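Local structure of amidase, hydantoinase/carbamoylase family (Burkholderia ambifaria, 5TP4) at residues 267-278 / 288-298; 333-343 / 368-379. The protein probably hydrolyses N-carbamoyl-L-amino acids or related amides as a zinc-dependent member of the peptidase M20 family. All blocks are in the same frame, centred on the assembly; numbering follows the deposited sequence.

Contact 1. Residues 267-278 / 288-298; sequences RGLATIGQAGIR and DVTFTVDLRHH
The hydroxyl oxygen of T292 has two partners: OG1 accepts a bent bond from Q274 N (3.1 Å, 137° at the hydrogen) and donates to a water 2.8 Å away. With chi1 at 62°, OG1 sits between the backbone N and carbonyl carbon of its own residue and can reach the neighbouring strand. The same water donates to T271 O and accepts from G273 N, bridging the break in strand 269-277 where the register slips by one residue. Two antiparallel ladders flank this break. In one, D294 N meets T271 O at 2.8 Å, and L269 pairs with R296; in the other, G276 pairs with T290. The hairpin belongs to what M20 enzymes use as a dimerisation domain, consistent with T271 OG1 bonding R243 of the second subunit. One face carries the pairs A270-L295, A275-F291 and I277-V289; A270, I277 and V289 touch helix 246-262, L295 helix 300-321. Beside them CD1 of I272 comes within 3.8 Å of CD2 of F291, while A275 packs on the CB of that phenylalanine. At the end near the catalytic domain, the extended R267 chain lays CG over the centre of the H298 ring, 3.6 Å from the centroid, and CB over a face of H297. At the far end D288 OD2 makes only a long ion pair with R278 NE, having R227 as its stronger partner. R296 grips D294 side-on: NE binds OD1 at 2.8 Å and NH2 binds OD2 at 2.9 Å, each on a syn lone pair and close to the guanidinium plane. W223 also bonds OD2, and Q219 takes R296 NH1. This clamp fixes the guanidinium's rotation, and the sulfonate of a bound MES pairs with NH1, consistent with a preformed site for an anionic group.

Contact 2. Residues 333-343 / 368-379; sequences SPATPFDRGCV and AILLARRVPTAM. With EDO (1,2-ethanediol), chain T.
The junction at which strand 324-337 gives way to helix 340-353 packs here on helix 367-372 and strand 377-382, next to the zinc site. F338 is the wedge. Its ring has T377 CG2 over one face, offset toward the rim, and A372 CB near its plane at the edge, 3.6 Å from CD1. M379 SD lies oblique to the ring, 4.9 Å from its centroid, in a Met-aromatic contact, while CG packs on F338 CE2; the methionine side chain also touches H198, a zinc ligand. The next residue joins the backbones, D339 N donating to T377 O at 3.0 Å in the carbonyl plane. D339 is also the N-cap of helix 340-353: CG stands anti to its own N (chi1 175°), and OD2 takes the C342 amide at 2.8 Å on its anti side. P376 lies alongside this carboxylate, its CB also touching C342 SG, while A378 CB packs on C342 CB at 3.6 Å. At the strand side, R373 reaches back with an extended chain, and its NH2 donates to T336 OG1 at 3.0 Å, tilted 21° from the guanidinium plane; I369 CG2 lies over one face of that group, toward its rim. An ethanediol, probably from the crystallisation liquor, lies at the R373 guanidinium edge; its O2 donates to P334 O (2.6 Å) and also meets S333 OG, and its O1 meets T336 OG1.

Followed from the N terminus, the chain reaches contact 1 first: strand 269-277 turns through residues 278-287 and returns as strand 288-297, closing a short hairpin loop. Helix 300-321 and strand 324-337 then lead to contact 2, which closes a longer loop through the rest of helix 340-353, strand 357-362 and the start of helix 367-372. The two loops follow in series, neither enclosing nor crossing the other. Although their centres lie 27 Å apart, H298 O packs against A335 CB. Strand 212-229 ties them together, pairing through its backbone with strand 288-297 and with S333, T336 and F338 of segment 333-343.

Contact 1. Residues 267-278 / 288-298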
loop_
_atom_site.group_PDB
_atom_site.type_symbol
_atom_site.label_atom_id
_atom_site.label_comp_id
_atom_site.label_asym_id
_atom_site.label_seq_id
_atom_site.Cartn_x
_atom_site.Cartn_y
_atom_site.Cartn_z
ATOM N N ARG B 267 -9.324 -23.822 12.561
ATOM C CA ARG B 267 -10.151 -22.753 13.114
ATOM C C ARG B 267 -9.480 -21.387 13.073
ATOM O O ARG B 267 -10.181 -20.367 13.115
ATOM C CB ARG B 267 -10.537 -23.088 14.553
ATOM C CG ARG B 267 -11.443 -24.296 14.637
ATOM C CD ARG B 267 -11.716 -24.660 16.084
ATOM N NE ARG B 267 -12.886 -25.533 16.187
ATOM C CZ ARG B 267 -13.444 -25.906 17.335
ATOM N NH1 ARG B 267 -12.935 -25.485 18.488
ATOM N NH2 ARG B 267 -14.510 -26.693 17.326
ATOM N N GLY B 268 -8.155 -21.332 12.963
ATOM C CA GLY B 268 -7.451 -20.065 12.941
ATOM C C GLY B 268 -7.416 -19.499 11.531
ATOM O O GLY B 268 -7.222 -20.230 10.562
ATOM N N LEU B 269 -7.621 -18.185 11.430
ATOM C CA LEU B 269 -7.524 -17.460 10.161
ATOM C C LEU B 269 -6.703 -16.197 10.354
ATOM O O LEU B 269 -6.688 -15.622 11.438
ATOM C CB LEU B 269 -8.897 -17.034 9.628
ATOM C CG LEU B 269 -9.960 -18.127 9.524
ATOM C CD1 LEU B 269 -11.286 -17.433 9.190
ATOM C CD2 LEU B 269 -9.581 -19.217 8.479
ATOM N N ALA B 270 -6.044 -15.752 9.289
ATOM C CA ALA B 270 -5.398 -14.449 9.361
ATOM C C ALA B 270 -5.320 -13.839 7.979
ATOM O O ALA B 270 -5.117 -14.536 6.982
ATOM C CB ALA B 270 -3.989 -14.514 9.957
ATOM N N THR B 271 -5.441 -12.520 7.951
ATOM C CA THR B 271 -5.569 -11.768 6.715
ATOM C C THR B 271 -4.815 -10.463 6.871
ATOM O O THR B 271 -5.085 -9.710 7.810
ATOM C CB THR B 271 -7.040 -11.456 6.420
ATOM O OG1 THR B 271 -7.845 -12.633 6.563
ATOM C CG2 THR B 271 -7.182 -10.880 5.008
ATOM N N ILE B 272 -3.919 -10.161 5.928
ATOM C CA ILE B 272 -3.298 -8.849 5.852
ATOM C C ILE B 272 -4.039 -8.124 4.734
ATOM O O ILE B 272 -3.801 -8.363 3.541
ATOM C CB ILE B 272 -1.792 -8.930 5.607
ATOM C CG1 ILE B 272 -1.116 -9.599 6.831
ATOM C CG2 ILE B 272 -1.236 -7.525 5.343
ATOM C CD1 ILE B 272 0.386 -9.863 6.604
ATOM N N GLY B 273 -4.980 -7.282 5.130
ATOM C CA GLY B 273 -5.856 -6.614 4.183
ATOM C C GLY B 273 -5.418 -5.236 3.734
ATOM O O GLY B 273 -5.849 -4.772 2.676
ATOM N N GLN B 274 -4.592 -4.549 4.516
ATOM C CA GLN B 274 -4.051 -3.265 4.105
ATOM C C GLN B 274 -2.553 -3.290 4.311
ATOM O O GLN B 274 -2.073 -3.896 5.274
ATOM C CB GLN B 274 -4.645 -2.083 4.913
ATOM C CG GLN B 274 -6.152 -2.020 4.881
ATOM C CD GLN B 274 -6.711 -0.860 5.684
ATOM O OE1 GLN B 274 -5.998 -0.197 6.449
ATOM N NE2 GLN B 274 -7.991 -0.597 5.501
ATOM N N ALA B 275 -1.817 -2.694 3.372
ATOM C CA ALA B 275 -0.370 -2.674 3.503
ATOM C C ALA B 275 0.198 -1.649 2.545
ATOM O O ALA B 275 -0.326 -1.460 1.432
ATOM C CB ALA B 275 0.246 -4.059 3.236
ATOM N N GLY B 276 1.262 -0.979 2.977
ATOM C CA GLY B 276 1.889 0.001 2.108
ATOM C C GLY B 276 3.263 0.397 2.593
ATOM O O GLY B 276 3.548 0.397 3.796
ATOM N N ILE B 277 4.110 0.758 1.643
ATOM C CA ILE B 277 5.378 1.412 1.931
ATOM C C ILE B 277 5.103 2.901 1.968
ATOM O O ILE B 277 4.595 3.459 0.988
ATOM C CB ILE B 277 6.426 1.072 0.859
ATOM C CG1 ILE B 277 6.687 -0.437 0.826
ATOM C CG2 ILE B 277 7.723 1.849 1.120
ATOM C CD1 ILE B 277 7.558 -0.867 -0.347
ATOM N N ARG B 278 5.419 3.546 3.090
ATOM C CA ARG B 278 5.170 4.969 3.257
ATOM C C ARG B 278 6.311 5.822 2.706
ATOM O O ARG B 278 7.476 5.422 2.710
ATOM C CB ARG B 278 4.950 5.287 4.738
ATOM C CG ARG B 278 3.738 4.581 5.356
ATOM C CD ARG B 278 3.488 5.084 6.786
ATOM N NE ARG B 278 3.518 6.545 6.863
ATOM C CZ ARG B 278 2.437 7.314 6.942
ATOM N NH1 ARG B 278 1.227 6.764 6.975
ATOM N NH2 ARG B 278 2.562 8.634 6.997
ATOM N N ASP B 288 9.886 2.450 6.057
ATOM C CA ASP B 288 8.679 2.637 6.872
ATOM C C ASP B 288 7.551 1.886 6.178
ATOM O O ASP B 288 7.071 2.326 5.125
ATOM C CB ASP B 288 8.351 4.134 7.014
ATOM C CG ASP B 288 7.211 4.420 7.977
ATOM O OD1 ASP B 288 6.700 3.492 8.629
ATOM O OD2 ASP B 288 6.818 5.614 8.075
ATOM N N VAL B 289 7.156 0.745 6.737
ATOM C CA VAL B 289 6.134 -0.110 6.141
ATOM C C VAL B 289 5.065 -0.346 7.188
ATOM O O VAL B 289 5.385 -0.650 8.344
ATOM C CB VAL B 289 6.700 -1.461 5.675
ATOM C CG1 VAL B 289 5.570 -2.316 5.094
ATOM C CG2 VAL B 289 7.831 -1.262 4.635
ATOM N N THR B 290 3.807 -0.194 6.800
ATOM C CA THR B 290 2.693 -0.499 7.693
ATOM C C THR B 290 1.827 -1.571 7.049
ATOM O O THR B 290 1.654 -1.595 5.832
ATOM C CB THR B 290 1.830 0.736 8.011
ATOM O OG1 THR B 290 1.331 1.319 6.795
ATOM C CG2 THR B 290 2.630 1.778 8.846
ATOM N N PHE B 291 1.289 -2.471 7.865
ATOM C CA PHE B 291 0.251 -3.345 7.352
ATOM C C PHE B 291 -0.685 -3.689 8.498
ATOM O O PHE B 291 -0.343 -3.505 9.667
ATOM C CB PHE B 291 0.840 -4.596 6.704
ATOM C CG PHE B 291 1.714 -5.422 7.601
ATOM C CD1 PHE B 291 3.070 -5.147 7.721
ATOM C CD2 PHE B 291 1.197 -6.528 8.265
ATOM C CE1 PHE B 291 3.893 -5.957 8.520
ATOM C CE2 PHE B 291 2.009 -7.336 9.064
ATOM C CZ PHE B 291 3.357 -7.063 9.182
ATOM N N THR B 292 -1.885 -4.154 8.155
ATOM C CA THR B 292 -2.865 -4.550 9.159
ATOM C C THR B 292 -2.967 -6.066 9.192
ATOM O O THR B 292 -2.680 -6.755 8.206
ATOM C CB THR B 292 -4.261 -3.957 8.895
ATOM O OG1 THR B 292 -4.774 -4.436 7.638
ATOM C CG2 THR B 292 -4.198 -2.438 8.889
ATOM N N VAL B 293 -3.363 -6.595 10.347
ATOM C CA VAL B 293 -3.612 -8.022 10.491
ATOM C C VAL B 293 -5.006 -8.202 11.063
ATOM O O VAL B 293 -5.350 -7.580 12.072
ATOM C CB VAL B 293 -2.580 -8.716 11.408
ATOM C CG1 VAL B 293 -2.909 -10.162 11.497
ATOM C CG2 VAL B 293 -1.166 -8.575 10.833
ATOM N N ASP B 294 -5.802 -9.050 10.415
ATOM C CA ASP B 294 -7.074 -9.532 10.942
ATOM C C ASP B 294 -6.852 -10.984 11.353
ATOM O O ASP B 294 -6.508 -11.819 10.509
ATOM C CB ASP B 294 -8.157 -9.386 9.866
ATOM C CG ASP B 294 -9.522 -9.963 10.268
ATOM O OD1 ASP B 294 -9.618 -11.180 10.495
ATOM O OD2 ASP B 294 -10.509 -9.187 10.260
ATOM N N LEU B 295 -7.015 -11.276 12.646
ATOM C CA LEU B 295 -6.824 -12.616 13.209
ATOM C C LEU B 295 -8.150 -13.164 13.705
ATOM O O LEU B 295 -8.894 -12.449 14.374
ATOM C CB LEU B 295 -5.883 -12.598 14.417
ATOM C CG LEU B 295 -4.398 -12.354 14.262
ATOM C CD1 LEU B 295 -3.778 -12.478 15.666
ATOM C CD2 LEU B 295 -3.805 -13.379 13.310
ATOM N N ARG B 296 -8.430 -14.433 13.423
ATOM C CA ARG B 296 -9.671 -15.053 13.881
ATOM C C ARG B 296 -9.401 -16.424 14.463
ATOM O O ARG B 296 -8.482 -17.129 14.042
ATOM C CB ARG B 296 -10.679 -15.223 12.764
ATOM C CG ARG B 296 -10.746 -14.036 11.870
ATOM C CD ARG B 296 -12.105 -13.461 11.838
ATOM N NE ARG B 296 -12.124 -12.130 11.241
ATOM C CZ ARG B 296 -13.237 -11.482 10.932
ATOM N NH1 ARG B 296 -14.429 -12.073 11.143
ATOM N NH2 ARG B 296 -13.160 -10.255 10.437
ATOM N N HIS B 297 -10.247 -16.809 15.417
ATOM C CA HIS B 297 -10.277 -18.188 15.884
ATOM C C HIS B 297 -11.662 -18.419 16.472
ATOM O O HIS B 297 -12.460 -17.490 16.606
ATOM C CB HIS B 297 -9.165 -18.478 16.911
ATOM C CG HIS B 297 -8.808 -19.935 17.025
ATOM N ND1 HIS B 297 -9.605 -20.843 17.691
ATOM C CD2 HIS B 297 -7.730 -20.630 16.585
ATOM C CE1 HIS B 297 -9.038 -22.039 17.649
ATOM N NE2 HIS B 297 -7.907 -21.943 16.968
ATOM N N HIS B 298 -11.970 -19.675 16.761
ATOM C CA HIS B 298 -13.218 -19.945 17.470
ATOM C C HIS B 298 -13.131 -19.569 18.943
ATOM O O HIS B 298 -14.168 -19.383 19.589
ATOM C CB HIS B 298 -13.588 -21.427 17.361
ATOM C CG HIS B 298 -14.002 -21.846 15.987
ATOM N ND1 HIS B 298 -14.719 -23.000 15.749
ATOM C CD2 HIS B 298 -13.801 -21.269 14.777
ATOM C CE1 HIS B 298 -14.934 -23.119 14.450
ATOM N NE2 HIS B 298 -14.389 -22.080 13.837
HETATM O O HOH W 1 -8.700 -13.252 8.968
HETATM O O HOH W 2 -6.082 -6.868 7.878
HETATM O O HOH W 3 9.782 4.233 3.420
#

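Contact 2. Residues 333-343 / 368-379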
loop_
_atom_site.group_PDB
_atom_site.type_symbol
_atom_site.label_atom_id
_atom_site.label_comp_id
_atom_site.label_asym_id
_atom_site.label_seq_id
_atom_site.Cartn_x
_atom_site.Cartn_y
_atom_site.Cartn_z
ATOM N N SER B 333 -12.757 -8.361 19.592
ATOM C CA SER B 333 -14.139 -8.795 19.752
ATOM C C SER B 333 -14.119 -10.237 20.234
ATOM O O SER B 333 -13.350 -11.054 19.713
ATOM C CB SER B 333 -14.920 -8.701 18.437
ATOM O OG SER B 333 -16.299 -8.557 18.736
ATOM N N PRO B 334 -14.951 -10.580 21.210
ATOM C CA PRO B 334 -14.909 -11.923 21.789
ATOM C C PRO B 334 -15.648 -12.930 20.925
ATOM O O PRO B 334 -16.540 -12.591 20.148
ATOM C CB PRO B 334 -15.631 -11.747 23.129
ATOM C CG PRO B 334 -16.655 -10.658 22.818
ATOM C CD PRO B 334 -15.969 -9.715 21.843
ATOM N N ALA B 335 -15.276 -14.193 21.093
ATOM C CA ALA B 335 -16.079 -15.253 20.500
ATOM C C ALA B 335 -17.492 -15.188 21.065
ATOM O O ALA B 335 -17.715 -14.757 22.197
ATOM C CB ALA B 335 -15.460 -16.625 20.783
ATOM N N THR B 336 -18.453 -15.611 20.263
ATOM C CA THR B 336 -19.871 -15.508 20.615
ATOM C C THR B 336 -20.549 -16.837 20.337
ATOM O O THR B 336 -21.155 -17.035 19.284
ATOM C CB THR B 336 -20.548 -14.375 19.834
ATOM O OG1 THR B 336 -19.712 -13.206 19.894
ATOM C CG2 THR B 336 -21.910 -14.055 20.458
ATOM N N PRO B 337 -20.484 -17.776 21.275
ATOM C CA PRO B 337 -21.176 -19.055 21.066
ATOM C C PRO B 337 -22.690 -18.893 21.066
ATOM O O PRO B 337 -23.255 -18.096 21.825
ATOM C CB PRO B 337 -20.708 -19.911 22.247
ATOM C CG PRO B 337 -20.217 -18.933 23.250
ATOM C CD PRO B 337 -19.658 -17.785 22.492
ATOM N N PHE B 338 -23.339 -19.660 20.199
ATOM C CA PHE B 338 -24.792 -19.728 20.180
ATOM C C PHE B 338 -25.283 -20.778 21.178
ATOM O O PHE B 338 -24.509 -21.536 21.760
ATOM C CB PHE B 338 -25.283 -20.020 18.756
ATOM C CG PHE B 338 -25.089 -18.884 17.801
ATOM C CD1 PHE B 338 -24.857 -17.595 18.277
ATOM C CD2 PHE B 338 -25.144 -19.101 16.434
ATOM C CE1 PHE B 338 -24.663 -16.535 17.392
ATOM C CE2 PHE B 338 -24.977 -18.051 15.528
ATOM C CZ PHE B 338 -24.731 -16.758 16.005
ATOM N N ASP B 339 -26.591 -20.790 21.413
ATOM C CA ASP B 339 -27.151 -21.630 22.462
ATOM C C ASP B 339 -27.203 -23.072 21.990
ATOM O O ASP B 339 -27.809 -23.354 20.955
ATOM C CB ASP B 339 -28.555 -21.144 22.803
ATOM C CG ASP B 339 -29.239 -22.037 23.794
ATOM O OD1 ASP B 339 -28.860 -21.957 24.993
ATOM O OD2 ASP B 339 -30.129 -22.806 23.376
ATOM N N ARG B 340 -26.589 -23.985 22.763
ATOM C CA ARG B 340 -26.516 -25.379 22.338
ATOM C C ARG B 340 -27.896 -25.945 22.023
ATOM O O ARG B 340 -28.073 -26.636 21.014
ATOM C CB ARG B 340 -25.819 -26.232 23.400
ATOM C CG ARG B 340 -25.596 -27.673 22.913
ATOM C CD ARG B 340 -24.907 -28.620 23.924
ATOM N NE ARG B 340 -25.622 -28.754 25.201
ATOM C CZ ARG B 340 -26.854 -29.235 25.353
ATOM N NH1 ARG B 340 -27.578 -29.637 24.313
ATOM N NH2 ARG B 340 -27.376 -29.298 26.565
ATOM N N GLY B 341 -28.890 -25.643 22.855
ATOM C CA GLY B 341 -30.223 -26.190 22.633
ATOM C C GLY B 341 -30.895 -25.675 21.374
ATOM O O GLY B 341 -31.541 -26.445 20.653
ATOM N N CYS B 342 -30.799 -24.361 21.109
ATOM C CA CYS B 342 -31.382 -23.825 19.874
ATOM C C CYS B 342 -30.626 -24.329 18.648
ATOM O O CYS B 342 -31.237 -24.607 17.603
ATOM C CB CYS B 342 -31.404 -22.290 19.894
ATOM S SG CYS B 342 -32.595 -21.649 21.114
ATOM N N VAL B 343 -29.296 -24.463 18.756
ATOM C CA VAL B 343 -28.516 -24.997 17.640
ATOM C C VAL B 343 -28.929 -26.429 17.356
ATOM O O VAL B 343 -29.064 -26.838 16.190
ATOM C CB VAL B 343 -27.005 -24.884 17.928
ATOM C CG1 VAL B 343 -26.196 -25.510 16.803
ATOM C CG2 VAL B 343 -26.613 -23.417 18.056
ATOM N N ALA B 368 -27.880 -11.593 15.108
ATOM C CA ALA B 368 -27.818 -12.760 15.992
ATOM C C ALA B 368 -26.637 -12.714 16.957
ATOM O O ALA B 368 -26.746 -13.226 18.075
ATOM C CB ALA B 368 -27.743 -14.051 15.179
ATOM N N ILE B 369 -25.505 -12.133 16.541
ATOM C CA ILE B 369 -24.337 -12.041 17.429
ATOM C C ILE B 369 -24.682 -11.270 18.700
ATOM O O ILE B 369 -24.329 -11.671 19.834
ATOM C CB ILE B 369 -23.160 -11.380 16.689
ATOM C CG1 ILE B 369 -22.708 -12.256 15.532
ATOM C CG2 ILE B 369 -22.012 -11.123 17.692
ATOM C CD1 ILE B 369 -22.213 -13.629 15.951
ATOM N N LEU B 370 -25.350 -10.123 18.530
ATOM C CA LEU B 370 -25.754 -9.313 19.674
ATOM C C LEU B 370 -26.811 -10.031 20.501
ATOM O O LEU B 370 -26.755 -10.010 21.736
ATOM C CB LEU B 370 -26.297 -7.962 19.205
ATOM C CG LEU B 370 -25.326 -6.846 18.789
ATOM C CD1 LEU B 370 -24.628 -6.242 19.983
ATOM C CD2 LEU B 370 -24.294 -7.313 17.708
ATOM N N LEU B 371 -27.785 -10.657 19.840
ATOM C CA LEU B 371 -28.856 -11.331 20.581
ATOM C C LEU B 371 -28.311 -12.485 21.412
ATOM O O LEU B 371 -28.768 -12.715 22.539
ATOM C CB LEU B 371 -29.941 -11.849 19.637
ATOM C CG LEU B 371 -31.093 -10.879 19.326
ATOM C CD1 LEU B 371 -32.029 -10.629 20.530
ATOM C CD2 LEU B 371 -30.601 -9.514 18.806
ATOM N N ALA B 372 -27.323 -13.213 20.877
ATOM C CA ALA B 372 -26.821 -14.416 21.544
ATOM C C ALA B 372 -26.212 -14.116 22.896
ATOM O O ALA B 372 -26.127 -15.017 23.741
ATOM C CB ALA B 372 -25.768 -15.110 20.678
ATOM N N ARG B 373 -25.779 -12.879 23.116
ATOM C CA ARG B 373 -25.205 -12.518 24.397
ATOM C C ARG B 373 -26.267 -12.289 25.459
ATOM O O ARG B 373 -25.919 -12.182 26.638
ATOM C CB ARG B 373 -24.322 -11.290 24.236
ATOM C CG ARG B 373 -23.128 -11.588 23.331
ATOM C CD ARG B 373 -22.357 -10.318 22.954
ATOM N NE ARG B 373 -21.287 -10.661 22.019
ATOM C CZ ARG B 373 -20.789 -9.831 21.110
ATOM N NH1 ARG B 373 -21.252 -8.581 21.022
ATOM N NH2 ARG B 373 -19.829 -10.256 20.289
ATOM N N ARG B 374 -27.542 -12.260 25.072
ATOM C CA ARG B 374 -28.615 -11.963 26.014
ATOM C C ARG B 374 -29.690 -13.043 26.014
ATOM O O ARG B 374 -30.340 -13.242 27.040
ATOM C CB ARG B 374 -29.247 -10.602 25.691
ATOM C CG ARG B 374 -28.471 -9.395 26.223
ATOM C CD ARG B 374 -28.632 -9.233 27.742
ATOM N NE ARG B 374 -30.032 -9.046 28.143
ATOM C CZ ARG B 374 -30.554 -7.905 28.601
ATOM N NH1 ARG B 374 -29.801 -6.818 28.737
ATOM N NH2 ARG B 374 -31.839 -7.855 28.940
ATOM N N VAL B 375 -29.944 -13.699 24.883
ATOM C CA VAL B 375 -31.031 -14.678 24.827
ATOM C C VAL B 375 -30.581 -15.894 24.028
ATOM O O VAL B 375 -29.654 -15.812 23.207
ATOM C CB VAL B 375 -32.312 -14.082 24.218
ATOM C CG1 VAL B 375 -32.623 -12.687 24.796
ATOM C CG2 VAL B 375 -32.187 -14.005 22.764
ATOM N N PRO B 376 -31.201 -17.056 24.275
ATOM C CA PRO B 376 -30.848 -18.255 23.497
ATOM C C PRO B 376 -31.063 -18.041 22.007
ATOM O O PRO B 376 -32.151 -17.662 21.566
ATOM C CB PRO B 376 -31.787 -19.329 24.057
ATOM C CG PRO B 376 -32.101 -18.868 25.418
ATOM C CD PRO B 376 -32.176 -17.371 25.342
ATOM N N THR B 377 -30.010 -18.304 21.231
ATOM C CA THR B 377 -29.939 -17.915 19.829
ATOM C C THR B 377 -29.393 -19.039 18.964
ATOM O O THR B 377 -28.521 -19.805 19.396
ATOM C CB THR B 377 -29.050 -16.652 19.673
ATOM O OG1 THR B 377 -29.725 -15.528 20.273
ATOM C CG2 THR B 377 -28.747 -16.324 18.204
ATOM N N ALA B 378 -29.908 -19.135 17.732
ATOM C CA ALA B 378 -29.318 -20.037 16.747
ATOM C C ALA B 378 -29.481 -19.399 15.384
ATOM O O ALA B 378 -30.304 -18.491 15.190
ATOM C CB ALA B 378 -29.959 -21.440 16.734
ATOM N N MET B 379 -28.681 -19.876 14.430
ATOM C CA MET B 379 -28.825 -19.399 13.055
ATOM C C MET B 379 -28.894 -20.561 12.075
ATOM O O MET B 379 -28.344 -21.650 12.311
ATOM C CB MET B 379 -27.671 -18.486 12.624
ATOM C CG MET B 379 -27.664 -17.090 13.283
ATOM S SD MET B 379 -26.323 -16.068 12.571
ATOM C CE MET B 379 -26.998 -15.711 10.961
HETATM C C1 EDO T . -18.390 -12.336 16.837
HETATM O O1 EDO T . -18.199 -13.477 17.692
HETATM C C2 EDO T . -17.316 -11.292 17.131
HETATM O O2 EDO T . -17.447 -10.808 18.478
HETATM O O HOH W 4 -19.715 -12.793 23.249
HETATM O O HOH W 5 -23.055 -16.037 23.655
#